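Local coordinates for protein metal-dependent hydrolase (Lactobacillus plantarum, PDB 2F6K) that probably catalyses the metal-dependent decarboxylation of 2-amino-3-carboxymuconate semialdehyde, as a manganese-bound lyase of the amidohydrolase family, at residues E143-Q148 with K195-K200; L103-T108 with E138-E143; N156-L161 with F176-T181; H60-D65 with T125-L130. All blocks are in the same frame, centred on the assembly; numbering follows the deposited sequence.

Contact 1 (E143-Q148 with K195-K200)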
loop_
_atom_site.group_PDB
_atom_site.type_symbol
_atom_site.label_atom_id
_atom_site.label_comp_id
_atom_site.label_asym_id
_atom_site.label_seq_id
_atom_site.Cartn_x
_atom_site.Cartn_y
_atom_site.Cartn_z
ATOM N N GLU A 143 -17.923 -13.756 -23.211
ATOM C CA GLU A 143 -17.856 -15.176 -23.537
ATOM C C GLU A 143 -18.599 -16.017 -22.505
ATOM O O GLU A 143 -19.154 -17.065 -22.833
ATOM C CB GLU A 143 -16.403 -15.642 -23.608
ATOM C CG GLU A 143 -15.631 -15.157 -24.833
ATOM C CD GLU A 143 -16.265 -15.593 -26.151
ATOM O OE1 GLU A 143 -16.957 -16.636 -26.175
ATOM O OE2 GLU A 143 -16.058 -14.900 -27.168
ATOM N N LEU A 144 -18.600 -15.552 -21.258
ATOM C CA LEU A 144 -19.265 -16.267 -20.178
ATOM C C LEU A 144 -20.765 -16.043 -20.209
ATOM O O LEU A 144 -21.539 -16.961 -19.953
ATOM C CB LEU A 144 -18.697 -15.830 -18.820
ATOM C CG LEU A 144 -17.336 -16.421 -18.431
ATOM C CD1 LEU A 144 -16.722 -15.644 -17.272
ATOM C CD2 LEU A 144 -17.513 -17.878 -18.064
ATOM N N ASP A 145 -21.179 -14.823 -20.526
ATOM C CA ASP A 145 -22.604 -14.518 -20.574
ATOM C C ASP A 145 -23.269 -15.225 -21.752
ATOM O O ASP A 145 -24.421 -15.648 -21.672
ATOM C CB ASP A 145 -22.832 -13.011 -20.690
ATOM C CG ASP A 145 -24.285 -12.623 -20.447
ATOM O OD1 ASP A 145 -24.753 -12.714 -19.292
ATOM O OD2 ASP A 145 -24.964 -12.235 -21.413
ATOM N N ALA A 146 -22.538 -15.359 -22.850
ATOM C CA ALA A 146 -23.084 -16.013 -24.029
ATOM C C ALA A 146 -23.385 -17.486 -23.749
ATOM O O ALA A 146 -24.200 -18.104 -24.437
ATOM C CB ALA A 146 -22.113 -15.881 -25.197
ATOM N N ARG A 147 -22.731 -18.042 -22.736
ATOM C CA ARG A 147 -22.942 -19.444 -22.391
ATOM C C ARG A 147 -23.739 -19.608 -21.105
ATOM O O ARG A 147 -23.902 -20.724 -20.616
ATOM C CB ARG A 147 -21.594 -20.163 -22.267
ATOM C CG ARG A 147 -20.776 -20.122 -23.547
ATOM C CD ARG A 147 -19.354 -20.645 -23.370
ATOM N NE ARG A 147 -18.694 -20.807 -24.668
ATOM C CZ ARG A 147 -18.311 -19.801 -25.450
ATOM N NH1 ARG A 147 -18.509 -18.547 -25.064
ATOM N NH2 ARG A 147 -17.759 -20.053 -26.631
ATOM N N GLN A 148 -24.248 -18.503 -20.563
ATOM C CA GLN A 148 -25.031 -18.562 -19.323
ATOM C C GLN A 148 -24.242 -19.376 -18.311
ATOM O O GLN A 148 -24.794 -20.201 -17.594
ATOM C CB GLN A 148 -26.372 -19.244 -19.582
ATOM C CG GLN A 148 -27.305 -18.454 -20.474
ATOM C CD GLN A 148 -28.228 -19.346 -21.271
ATOM O OE1 GLN A 148 -27.780 -20.076 -22.157
ATOM N NE2 GLN A 148 -29.524 -19.299 -20.963
ATOM N N LYS A 195 -25.282 -5.897 -17.207
ATOM C CA LYS A 195 -24.705 -6.178 -18.519
ATOM C C LYS A 195 -24.556 -7.670 -18.843
ATOM O O LYS A 195 -24.595 -8.063 -20.014
ATOM C CB LYS A 195 -23.339 -5.489 -18.656
ATOM C CG LYS A 195 -23.387 -3.964 -18.611
ATOM C CD LYS A 195 -22.131 -3.350 -19.226
ATOM C CE LYS A 195 -20.876 -3.757 -18.479
ATOM N NZ LYS A 195 -19.632 -3.304 -19.164
ATOM N N TYR A 196 -24.378 -8.497 -17.819
ATOM C CA TYR A 196 -24.230 -9.935 -18.037
ATOM C C TYR A 196 -25.218 -10.701 -17.164
ATOM O O TYR A 196 -24.823 -11.517 -16.329
ATOM C CB TYR A 196 -22.797 -10.367 -17.724
ATOM C CG TYR A 196 -21.764 -9.463 -18.351
ATOM C CD1 TYR A 196 -21.041 -8.559 -17.576
ATOM C CD2 TYR A 196 -21.560 -9.456 -19.733
ATOM C CE1 TYR A 196 -20.141 -7.663 -18.163
ATOM C CE2 TYR A 196 -20.664 -8.567 -20.331
ATOM C CZ TYR A 196 -19.960 -7.673 -19.542
ATOM O OH TYR A 196 -19.089 -6.786 -20.135
ATOM N N PRO A 197 -26.526 -10.465 -17.377
ATOM C CA PRO A 197 -27.631 -11.088 -16.642
ATOM C C PRO A 197 -27.686 -12.606 -16.722
ATOM O O PRO A 197 -28.224 -13.258 -15.830
ATOM C CB PRO A 197 -28.859 -10.447 -17.278
ATOM C CG PRO A 197 -28.442 -10.340 -18.705
ATOM C CD PRO A 197 -27.041 -9.771 -18.575
ATOM N N ASN A 198 -27.119 -13.161 -17.782
ATOM C CA ASN A 198 -27.141 -14.598 -17.997
ATOM C C ASN A 198 -26.123 -15.381 -17.196
ATOM O O ASN A 198 -26.239 -16.603 -17.067
ATOM C CB ASN A 198 -26.978 -14.881 -19.488
ATOM C CG ASN A 198 -28.022 -14.163 -20.312
ATOM O OD1 ASN A 198 -29.221 -14.401 -20.138
ATOM N ND2 ASN A 198 -27.582 -13.263 -21.196
ATOM N N ILE A 199 -25.119 -14.694 -16.664
ATOM C CA ILE A 199 -24.117 -15.375 -15.865
ATOM C C ILE A 199 -24.717 -15.659 -14.503
ATOM O O ILE A 199 -25.452 -14.838 -13.962
ATOM C CB ILE A 199 -22.862 -14.514 -15.667
ATOM C CG1 ILE A 199 -22.205 -14.241 -17.025
ATOM C CG2 ILE A 199 -21.896 -15.224 -14.715
ATOM C CD1 ILE A 199 -20.985 -13.350 -16.952
ATOM N N LYS A 200 -24.411 -16.830 -13.960
ATOM C CA LYS A 200 -24.910 -17.210 -12.648
ATOM C C LYS A 200 -23.720 -17.132 -11.710
ATOM O O LYS A 200 -22.867 -18.020 -11.688
ATOM C CB LYS A 200 -25.464 -18.625 -12.695
ATOM C CG LYS A 200 -26.602 -18.777 -13.681
ATOM C CD LYS A 200 -26.740 -20.218 -14.140
ATOM C CE LYS A 200 -27.909 -20.358 -15.088
ATOM N NZ LYS A 200 -27.873 -19.296 -16.143
#

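Contact 2 (L103-T108 with E138-E143)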
loop_
_atom_site.group_PDB
_atom_site.type_symbol
_atom_site.label_atom_id
_atom_site.label_comp_id
_atom_site.label_asym_id
_atom_site.label_seq_id
_atom_site.Cartn_x
_atom_site.Cartn_y
_atom_site.Cartn_z
ATOM N N LEU A 103 -7.331 -11.862 -23.439
ATOM C CA LEU A 103 -7.499 -12.667 -24.635
ATOM C C LEU A 103 -7.273 -14.144 -24.364
ATOM O O LEU A 103 -7.997 -14.995 -24.884
ATOM C CB LEU A 103 -6.563 -12.181 -25.748
ATOM C CG LEU A 103 -7.125 -12.366 -27.163
ATOM C CD1 LEU A 103 -8.485 -11.683 -27.244
ATOM C CD2 LEU A 103 -6.172 -11.776 -28.206
ATOM N N ASP A 104 -6.278 -14.448 -23.541
ATOM C CA ASP A 104 -5.962 -15.833 -23.200
ATOM C C ASP A 104 -7.082 -16.463 -22.372
ATOM O O ASP A 104 -7.424 -17.631 -22.558
ATOM C CB ASP A 104 -4.639 -15.880 -22.436
ATOM C CG ASP A 104 -3.468 -15.377 -23.274
ATOM O OD1 ASP A 104 -2.945 -16.157 -24.094
ATOM O OD2 ASP A 104 -3.086 -14.194 -23.125
ATOM N N ALA A 105 -7.654 -15.679 -21.465
ATOM C CA ALA A 105 -8.741 -16.156 -20.627
ATOM C C ALA A 105 -9.963 -16.434 -21.499
ATOM O O ALA A 105 -10.669 -17.418 -21.284
ATOM C CB ALA A 105 -9.077 -15.120 -19.562
ATOM N N VAL A 106 -10.213 -15.562 -22.473
ATOM C CA VAL A 106 -11.341 -15.720 -23.389
ATOM C C VAL A 106 -11.217 -17.088 -24.047
ATOM O O VAL A 106 -12.203 -17.807 -24.235
ATOM C CB VAL A 106 -11.325 -14.619 -24.489
ATOM C CG1 VAL A 106 -12.187 -15.030 -25.674
ATOM C CG2 VAL A 106 -11.832 -13.309 -23.918
ATOM N N LYS A 107 -9.986 -17.438 -24.387
ATOM C CA LYS A 107 -9.681 -18.707 -25.023
ATOM C C LYS A 107 -9.950 -19.881 -24.073
ATOM O O LYS A 107 -10.499 -20.905 -24.484
ATOM C CB LYS A 107 -8.215 -18.696 -25.480
ATOM C CG LYS A 107 -7.740 -19.947 -26.202
ATOM C CD LYS A 107 -6.686 -20.667 -25.360
ATOM C CE LYS A 107 -5.689 -21.435 -26.224
ATOM N NZ LYS A 107 -4.371 -21.586 -25.532
ATOM N N THR A 108 -9.576 -19.726 -22.804
ATOM C CA THR A 108 -9.781 -20.787 -21.823
ATOM C C THR A 108 -11.260 -21.031 -21.547
ATOM O O THR A 108 -11.675 -22.177 -21.324
ATOM C CB THR A 108 -9.070 -20.477 -20.491
ATOM O OG1 THR A 108 -7.658 -20.387 -20.718
ATOM C CG2 THR A 108 -9.334 -21.585 -19.476
ATOM N N GLU A 138 -13.649 -7.459 -19.855
ATOM C CA GLU A 138 -14.945 -7.459 -20.525
ATOM C C GLU A 138 -15.132 -8.616 -21.497
ATOM O O GLU A 138 -16.140 -9.318 -21.445
ATOM C CB GLU A 138 -15.182 -6.153 -21.277
ATOM C CG GLU A 138 -15.373 -4.945 -20.386
ATOM C CD GLU A 138 -15.955 -3.760 -21.142
ATOM O OE1 GLU A 138 -15.586 -3.567 -22.330
ATOM O OE2 GLU A 138 -16.774 -3.026 -20.539
ATOM N N ARG A 139 -14.172 -8.818 -22.390
ATOM C CA ARG A 139 -14.299 -9.896 -23.363
ATOM C C ARG A 139 -14.499 -11.246 -22.686
ATOM O O ARG A 139 -15.148 -12.136 -23.243
ATOM C CB ARG A 139 -13.080 -9.918 -24.290
ATOM C CG ARG A 139 -12.968 -8.644 -25.128
ATOM C CD ARG A 139 -11.815 -8.689 -26.109
ATOM N NE ARG A 139 -11.703 -7.442 -26.866
ATOM C CZ ARG A 139 -11.175 -6.311 -26.395
ATOM N NH1 ARG A 139 -10.696 -6.252 -25.160
ATOM N NH2 ARG A 139 -11.128 -5.232 -27.165
ATOM N N VAL A 140 -13.962 -11.390 -21.476
ATOM C CA VAL A 140 -14.111 -12.640 -20.737
ATOM C C VAL A 140 -15.554 -12.766 -20.268
ATOM O O VAL A 140 -16.136 -13.847 -20.321
ATOM C CB VAL A 140 -13.179 -12.705 -19.497
ATOM C CG1 VAL A 140 -13.419 -14.004 -18.732
ATOM C CG2 VAL A 140 -11.727 -12.631 -19.931
ATOM N N TYR A 141 -16.130 -11.660 -19.809
ATOM C CA TYR A 141 -17.517 -11.668 -19.349
ATOM C C TYR A 141 -18.459 -12.010 -20.505
ATOM O O TYR A 141 -19.374 -12.823 -20.355
ATOM C CB TYR A 141 -17.910 -10.304 -18.759
ATOM C CG TYR A 141 -16.938 -9.765 -17.740
ATOM C CD1 TYR A 141 -16.250 -10.625 -16.878
ATOM C CD2 TYR A 141 -16.719 -8.398 -17.620
ATOM C CE1 TYR A 141 -15.364 -10.137 -15.926
ATOM C CE2 TYR A 141 -15.837 -7.898 -16.664
ATOM C CZ TYR A 141 -15.162 -8.775 -15.824
ATOM O OH TYR A 141 -14.275 -8.296 -14.889
ATOM N N GLN A 142 -18.224 -11.395 -21.661
ATOM C CA GLN A 142 -19.057 -11.638 -22.833
ATOM C C GLN A 142 -19.086 -13.117 -23.200
ATOM O O GLN A 142 -20.147 -13.672 -23.464
ATOM C CB GLN A 142 -18.554 -10.807 -24.008
ATOM C CG GLN A 142 -18.484 -9.331 -23.693
ATOM C CD GLN A 142 -17.865 -8.525 -24.814
ATOM O OE1 GLN A 142 -16.938 -8.981 -25.487
ATOM N NE2 GLN A 142 -18.361 -7.312 -25.011
ATOM N N GLU A 143 -17.923 -13.756 -23.211
ATOM C CA GLU A 143 -17.856 -15.176 -23.537
ATOM C C GLU A 143 -18.599 -16.017 -22.505
ATOM O O GLU A 143 -19.154 -17.065 -22.833
ATOM C CB GLU A 143 -16.403 -15.642 -23.608
ATOM C CG GLU A 143 -15.631 -15.157 -24.833
ATOM C CD GLU A 143 -16.265 -15.593 -26.151
ATOM O OE1 GLU A 143 -16.957 -16.636 -26.175
ATOM O OE2 GLU A 143 -16.058 -14.900 -27.168
#

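Contact 3 (N156-L161 with F176-T181)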
loop_
_atom_site.group_PDB
_atom_site.type_symbol
_atom_site.label_atom_id
_atom_site.label_comp_id
_atom_site.label_asym_id
_atom_site.label_seq_id
_atom_site.Cartn_x
_atom_site.Cartn_y
_atom_site.Cartn_z
ATOM N N ASN A 156 -9.368 -14.028 -2.314
ATOM C CA ASN A 156 -7.918 -14.052 -2.276
ATOM C C ASN A 156 -7.527 -12.954 -1.296
ATOM O O ASN A 156 -8.351 -12.097 -0.946
ATOM C CB ASN A 156 -7.319 -13.733 -3.642
ATOM C CG ASN A 156 -7.148 -14.961 -4.503
ATOM O OD1 ASN A 156 -6.055 -15.227 -5.004
ATOM N ND2 ASN A 156 -8.229 -15.722 -4.684
ATOM N N GLU A 157 -6.277 -12.978 -0.849
ATOM C CA GLU A 157 -5.793 -11.958 0.064
ATOM C C GLU A 157 -5.957 -10.619 -0.636
ATOM O O GLU A 157 -5.625 -10.490 -1.809
ATOM C CB GLU A 157 -4.314 -12.194 0.385
ATOM C CG GLU A 157 -3.611 -10.983 0.986
ATOM C CD GLU A 157 -2.195 -11.293 1.448
ATOM O OE1 GLU A 157 -1.501 -12.070 0.751
ATOM O OE2 GLU A 157 -1.777 -10.754 2.500
ATOM N N PRO A 158 -6.494 -9.612 0.069
ATOM C CA PRO A 158 -6.678 -8.285 -0.533
ATOM C C PRO A 158 -5.342 -7.805 -1.112
ATOM O O PRO A 158 -4.285 -8.062 -0.527
ATOM C CB PRO A 158 -7.139 -7.440 0.649
ATOM C CG PRO A 158 -7.913 -8.430 1.471
ATOM C CD PRO A 158 -7.026 -9.649 1.443
ATOM N N ALA A 159 -5.384 -7.119 -2.255
ATOM C CA ALA A 159 -4.164 -6.636 -2.903
ATOM C C ALA A 159 -3.199 -6.013 -1.898
ATOM O O ALA A 159 -2.016 -6.348 -1.882
ATOM C CB ALA A 159 -4.509 -5.629 -3.999
ATOM N N ILE A 160 -3.706 -5.111 -1.061
ATOM C CA ILE A 160 -2.885 -4.465 -0.046
ATOM C C ILE A 160 -3.732 -4.113 1.177
ATOM O O ILE A 160 -4.931 -3.833 1.061
ATOM C CB ILE A 160 -2.239 -3.169 -0.570
ATOM C CG1 ILE A 160 -3.330 -2.149 -0.883
ATOM C CG2 ILE A 160 -1.410 -3.455 -1.815
ATOM C CD1 ILE A 160 -2.796 -0.786 -1.234
ATOM N N LEU A 161 -3.094 -4.122 2.345
ATOM C CA LEU A 161 -3.762 -3.816 3.610
ATOM C C LEU A 161 -2.827 -3.066 4.552
ATOM O O LEU A 161 -1.614 -3.061 4.358
ATOM C CB LEU A 161 -4.196 -5.112 4.300
ATOM C CG LEU A 161 -5.277 -5.963 3.646
ATOM C CD1 LEU A 161 -5.452 -7.256 4.421
ATOM C CD2 LEU A 161 -6.575 -5.173 3.610
ATOM N N PHE A 176 -10.188 -12.562 3.484
ATOM C CA PHE A 176 -11.048 -13.132 2.458
ATOM C C PHE A 176 -12.396 -12.412 2.410
ATOM O O PHE A 176 -12.869 -12.035 1.339
ATOM C CB PHE A 176 -11.264 -14.622 2.715
ATOM C CG PHE A 176 -10.160 -15.500 2.192
ATOM C CD1 PHE A 176 -9.045 -14.953 1.564
ATOM C CD2 PHE A 176 -10.246 -16.888 2.318
ATOM C CE1 PHE A 176 -8.030 -15.777 1.066
ATOM C CE2 PHE A 176 -9.236 -17.721 1.826
ATOM C CZ PHE A 176 -8.129 -17.168 1.198
ATOM N N PHE A 177 -13.012 -12.214 3.571
ATOM C CA PHE A 177 -14.298 -11.545 3.611
ATOM C C PHE A 177 -14.243 -10.125 3.095
ATOM O O PHE A 177 -15.128 -9.693 2.355
ATOM C CB PHE A 177 -14.879 -11.561 5.018
ATOM C CG PHE A 177 -15.595 -12.837 5.355
ATOM C CD1 PHE A 177 -16.691 -12.828 6.207
ATOM C CD2 PHE A 177 -15.190 -14.044 4.797
ATOM C CE1 PHE A 177 -17.380 -13.996 6.496
ATOM C CE2 PHE A 177 -15.875 -15.222 5.082
ATOM C CZ PHE A 177 -16.974 -15.194 5.934
HETATM N N MSE A 178 -13.208 -9.393 3.478
HETATM C CA MSE A 178 -13.088 -8.026 3.011
HETATM C C MSE A 178 -12.969 -8.027 1.492
HETATM O O MSE A 178 -13.574 -7.189 0.813
HETATM C CB MSE A 178 -11.877 -7.349 3.649
HETATM C CG MSE A 178 -11.975 -7.240 5.173
HETATM SE SE MSE A 178 -10.606 -6.101 5.985
HETATM C CE MSE A 178 -9.033 -7.152 5.550
ATOM N N ASP A 179 -12.229 -8.990 0.948
ATOM C CA ASP A 179 -12.052 -9.034 -0.496
ATOM C C ASP A 179 -13.310 -9.397 -1.267
ATOM O O ASP A 179 -13.601 -8.789 -2.300
ATOM C CB ASP A 179 -10.923 -9.983 -0.879
ATOM C CG ASP A 179 -10.075 -9.426 -2.006
ATOM O OD1 ASP A 179 -9.461 -8.355 -1.819
ATOM O OD2 ASP A 179 -10.032 -10.045 -3.085
ATOM N N THR A 180 -14.055 -10.380 -0.775
ATOM C CA THR A 180 -15.282 -10.780 -1.440
ATOM C C THR A 180 -16.234 -9.599 -1.433
ATOM O O THR A 180 -16.892 -9.309 -2.434
ATOM C CB THR A 180 -15.949 -11.972 -0.731
ATOM O OG1 THR A 180 -15.157 -13.149 -0.941
ATOM C CG2 THR A 180 -17.356 -12.209 -1.282
ATOM N N THR A 181 -16.271 -8.901 -0.303
ATOM C CA THR A 181 -17.151 -7.762 -0.148
ATOM C C THR A 181 -16.775 -6.629 -1.094
ATOM O O THR A 181 -17.641 -6.031 -1.744
ATOM C CB THR A 181 -17.128 -7.233 1.294
ATOM O OG1 THR A 181 -17.341 -8.316 2.213
ATOM C CG2 THR A 181 -18.239 -6.203 1.487
#

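Contact 4 (H60-D65 with T125-L130)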
loop_
_atom_site.group_PDB
_atom_site.type_symbol
_atom_site.label_atom_id
_atom_site.label_comp_id
_atom_site.label_asym_id
_atom_site.label_seq_id
_atom_site.Cartn_x
_atom_site.Cartn_y
_atom_site.Cartn_z
ATOM N N HIS A 60 -4.467 -17.408 -6.363
ATOM C CA HIS A 60 -4.660 -17.610 -7.796
ATOM C C HIS A 60 -3.262 -17.834 -8.374
ATOM O O HIS A 60 -2.273 -17.429 -7.763
ATOM C CB HIS A 60 -5.298 -16.367 -8.425
ATOM C CG HIS A 60 -5.626 -16.528 -9.876
ATOM N ND1 HIS A 60 -5.160 -15.663 -10.845
ATOM C CD2 HIS A 60 -6.355 -17.467 -10.526
ATOM C CE1 HIS A 60 -5.584 -16.067 -12.032
ATOM N NE2 HIS A 60 -6.310 -17.160 -11.865
ATOM N N VAL A 61 -3.170 -18.458 -9.544
ATOM C CA VAL A 61 -1.868 -18.742 -10.134
ATOM C C VAL A 61 -1.247 -17.644 -10.983
ATOM O O VAL A 61 -0.766 -17.896 -12.085
ATOM C CB VAL A 61 -1.912 -20.032 -10.963
ATOM C CG1 VAL A 61 -1.999 -21.227 -10.045
ATOM C CG2 VAL A 61 -3.107 -20.000 -11.906
ATOM N N ASN A 62 -1.253 -16.422 -10.468
ATOM C CA ASN A 62 -0.645 -15.294 -11.169
ATOM C C ASN A 62 0.573 -14.883 -10.351
ATOM O O ASN A 62 0.446 -14.154 -9.369
ATOM C CB ASN A 62 -1.632 -14.128 -11.252
ATOM C CG ASN A 62 -0.991 -12.845 -11.762
ATOM O OD1 ASN A 62 -1.635 -11.796 -11.781
ATOM N ND2 ASN A 62 0.276 -12.920 -12.177
ATOM N N PHE A 63 1.751 -15.350 -10.750
ATOM C CA PHE A 63 2.974 -15.022 -10.024
ATOM C C PHE A 63 3.874 -14.044 -10.759
ATOM O O PHE A 63 5.013 -13.834 -10.354
ATOM C CB PHE A 63 3.757 -16.297 -9.705
ATOM C CG PHE A 63 2.971 -17.299 -8.913
ATOM C CD1 PHE A 63 2.550 -17.006 -7.619
ATOM C CD2 PHE A 63 2.612 -18.522 -9.477
ATOM C CE1 PHE A 63 1.777 -17.915 -6.897
ATOM C CE2 PHE A 63 1.843 -19.439 -8.768
ATOM C CZ PHE A 63 1.421 -19.136 -7.476
ATOM N N GLY A 64 3.368 -13.445 -11.835
ATOM C CA GLY A 64 4.170 -12.491 -12.580
ATOM C C GLY A 64 4.756 -13.039 -13.867
ATOM O O GLY A 64 5.369 -12.302 -14.643
ATOM N N ASP A 65 4.578 -14.333 -14.096
ATOM C CA ASP A 65 5.080 -14.982 -15.306
ATOM C C ASP A 65 3.866 -15.465 -16.121
ATOM O O ASP A 65 3.177 -16.415 -15.736
ATOM C CB ASP A 65 5.976 -16.168 -14.921
ATOM C CG ASP A 65 6.636 -16.829 -16.120
ATOM O OD1 ASP A 65 5.978 -17.006 -17.167
ATOM O OD2 ASP A 65 7.822 -17.195 -16.005
ATOM N N THR A 125 -11.323 -13.225 -6.517
ATOM C CA THR A 125 -11.913 -11.917 -6.277
ATOM C C THR A 125 -10.944 -10.902 -6.851
ATOM O O THR A 125 -11.353 -9.892 -7.419
ATOM C CB THR A 125 -12.109 -11.663 -4.782
ATOM O OG1 THR A 125 -10.933 -12.075 -4.075
ATOM C CG2 THR A 125 -13.317 -12.445 -4.268
ATOM N N ASN A 126 -9.651 -11.180 -6.705
ATOM C CA ASN A 126 -8.613 -10.308 -7.256
ATOM C C ASN A 126 -7.378 -11.148 -7.522
ATOM O O ASN A 126 -7.046 -12.047 -6.741
ATOM C CB ASN A 126 -8.264 -9.166 -6.294
ATOM C CG ASN A 126 -7.032 -9.461 -5.454
ATOM O OD1 ASN A 126 -5.900 -9.434 -5.946
ATOM N ND2 ASN A 126 -7.248 -9.750 -4.180
ATOM N N SER A 127 -6.721 -10.877 -8.642
ATOM C CA SER A 127 -5.514 -11.594 -9.005
ATOM C C SER A 127 -4.428 -10.542 -8.987
ATOM O O SER A 127 -4.367 -9.694 -9.875
ATOM C CB SER A 127 -5.651 -12.204 -10.400
ATOM O OG SER A 127 -4.485 -12.928 -10.758
ATOM N N ARG A 128 -3.595 -10.585 -7.951
ATOM C CA ARG A 128 -2.512 -9.617 -7.779
ATOM C C ARG A 128 -2.949 -8.178 -8.035
ATOM O O ARG A 128 -2.186 -7.392 -8.595
ATOM C CB ARG A 128 -1.314 -9.939 -8.691
ATOM C CG ARG A 128 -0.507 -11.174 -8.281
ATOM C CD ARG A 128 0.797 -11.269 -9.080
ATOM N NE ARG A 128 1.797 -10.292 -8.648
ATOM C CZ ARG A 128 2.606 -10.457 -7.601
ATOM N NH1 ARG A 128 2.539 -11.561 -6.878
ATOM N NH2 ARG A 128 3.486 -9.520 -7.278
ATOM N N GLY A 129 -4.171 -7.828 -7.647
ATOM C CA GLY A 129 -4.605 -6.455 -7.841
ATOM C C GLY A 129 -5.698 -6.205 -8.861
ATOM O O GLY A 129 -6.318 -5.139 -8.851
ATOM N N LEU A 130 -5.923 -7.154 -9.766
ATOM C CA LEU A 130 -6.987 -6.996 -10.748
ATOM C C LEU A 130 -8.229 -7.651 -10.143
ATOM O O LEU A 130 -8.330 -8.876 -10.085
ATOM C CB LEU A 130 -6.621 -7.674 -12.074
ATOM C CG LEU A 130 -7.531 -7.308 -13.260
ATOM C CD1 LEU A 130 -6.953 -7.854 -14.551
ATOM C CD2 LEU A 130 -8.926 -7.858 -13.035
#

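Contact 1 (E143-Q148 with K195-K200)
Q148 and N198 bring the two backbones closest, CA to CA 4.7 Å, where the end of helix 138-145 meets a type I turn running from Y196 to I199. D145 carries the contact. Its CG stands anti to the backbone N (chi1 -168°), and the carboxylate reaches into the turn. OD1 takes a hydrogen bond from N198 N at 2.8 Å, on the syn side of the carboxylate, and a weak one from I199 N at 3.3 Å. OD2 receives N198 ND2 at 2.8 Å in a much straighter bond (161° at the hydrogen), from above the carboxylate plane. One acid holds both the backbone and the side chain of N198. The place is the N-terminal side of a (beta/alpha)8 barrel, where the chain enters strands 150-154 and 200-203, and Q148, with positive phi, is the C' residue of the Schellman motif that ends the helix. Q148 CA makes a bent CA-H...O contact with N198 O, 3.2 Å, while its CG rests on N198 CB. Alongside this, L144 CB touches I199 CD1 at 3.9 Å, and both side chains pack against V151. D145 CB meets the Y196 ring at its edge, and that ring has F192 edge-to-face beside it.

Contact 2 (L103-T108 with E138-E143)
V106 and V140 mark an apolar helix-helix contact on the outside of the (beta/alpha)8 barrel, between helix 102-114, which follows strand 91-95, and helix 138-145, the next long helix in the chain. The short segments run almost parallel, 13° between their N-to-C directions, with axes 8.5 Å apart. The CA atoms of V106 and V140 are 4.9 Å apart. V106 sits in the middle and uses its two methyls on different partners. CG1, anti to the backbone N (chi1 161°), meets E143 CG at 3.5 Å, the two side chains crossing at about a right angle. CG2 lies 3.6 Å from both R139 CB and R139 O, and 4.0 Å from V140 CG2. On the barrel side of the seam, V140 CG2 also packs on A105 CB at 3.7 Å. An alanine in place of V106 would probably open a gap between the helices, leaving E143 CG, R139 CB and one flank of V140 CG2 without their neighbour. The charged ends lead elsewhere: R139 NH1 pairs with E102, E143 is held by R147, and R139 also packs on L103 of the second subunit. Across these six-residue segments the helices are thus matched mainly by methyl and methylene groups, while the charges act at the borders, so their spacing probably rests more on shape than on directed bonds.

Contact 3 (N156-L161 with F176-T181)
D179 and P158 meet at the centre of this contact, with D179 OD1 3.1 Å from P158 CA and the P158 and D179 side chains crossing obliquely. N156 O lies over the same side chain, 3.3 Å from D179 CB. Toward the start of the loop the F176 ring sets CE1 3.7 Å from N156 C, and E157 N lies at the ring edge, near its plane. Farther along the loop, L161 and selenomethionine M178 meet tip to tip, L161 CD2 to M178 CE at 3.7 Å; a bend at chi3 (-65°) places that CE. The loop 156-161 follows barrel strand 150-154, whose last residue, H154, binds manganese, and folds back on helix 171-189 at the C-terminal end of the barrel; the F176 side chain is about 6 Å from the metal. Further out, D179 OD1 accepts a hydrogen bond from Y131 OH, and OD2 is bonded to N126 ND2 and probably to T125 OG1. An alanine in place of D179 would probably leave Y131 OH and N126 ND2 without this acceptor and P158 without the carboxylate beside it. N156 OD1 is bonded to H60 N, which ties the two loops together, and from A159 on the loop reaches other subunits, A159 O taking a hydrogen bond from K163 of the fourth subunit.

Contact 4 (H60-D65 with T125-L130)
The H60 ring presents its edge to S127, with V61 CG2 4.2 Å above one face, offset toward the rim. ND1 and S127 OG share a hydrogen bond of 2.8 Å, in which either could be the donor, and H60 NE2 is bonded to L97 O on the far edge. S127 opens a type I' turn, S127 to L130, of the small hairpin 126-127/130-131 that rises from the barrel strand 120-124 toward the loop after strand 49-55. With OG anti to its backbone N (chi1 -179°), S127 OG also lies 3.1 Å from N62 CB. Next to it R128 crosses N62 at about a right angle. R128 CG passes 3.3 Å from N62 O, which lies near the guanidinium plane at its edge. The polar end of R128 serves the assembly, its NH2 bonding to K163 O of the fourth subunit. Within the hairpin an Asx motif spans the turn: N126 OD1 accepts from G129 N at 2.9 Å, with 162° at the hydrogen.

From the N terminus, contact 4 opens first, in the loop after strand 49-55, and closes at the hairpin 126-131. Before it closes, helix 102-114 starts contact 2, which is completed on helix 138-145, so these two loops cross. E143 ends contact 2 and begins contact 1, whose loop closes at the turn between helix 192-195 and strand 200-203 and encloses that of contact 3. Contacts 1 and 2 meet through the K195-E138 salt bridge and Y196 against Y141, so that helix 138-145 touches helix 102-114 on one side and the chain from K195 to I199 on another. Contacts 3 and 4 join at the C-terminal side, where N126 ND2 is hydrogen-bonded to E157 O; both reach the fourth subunit.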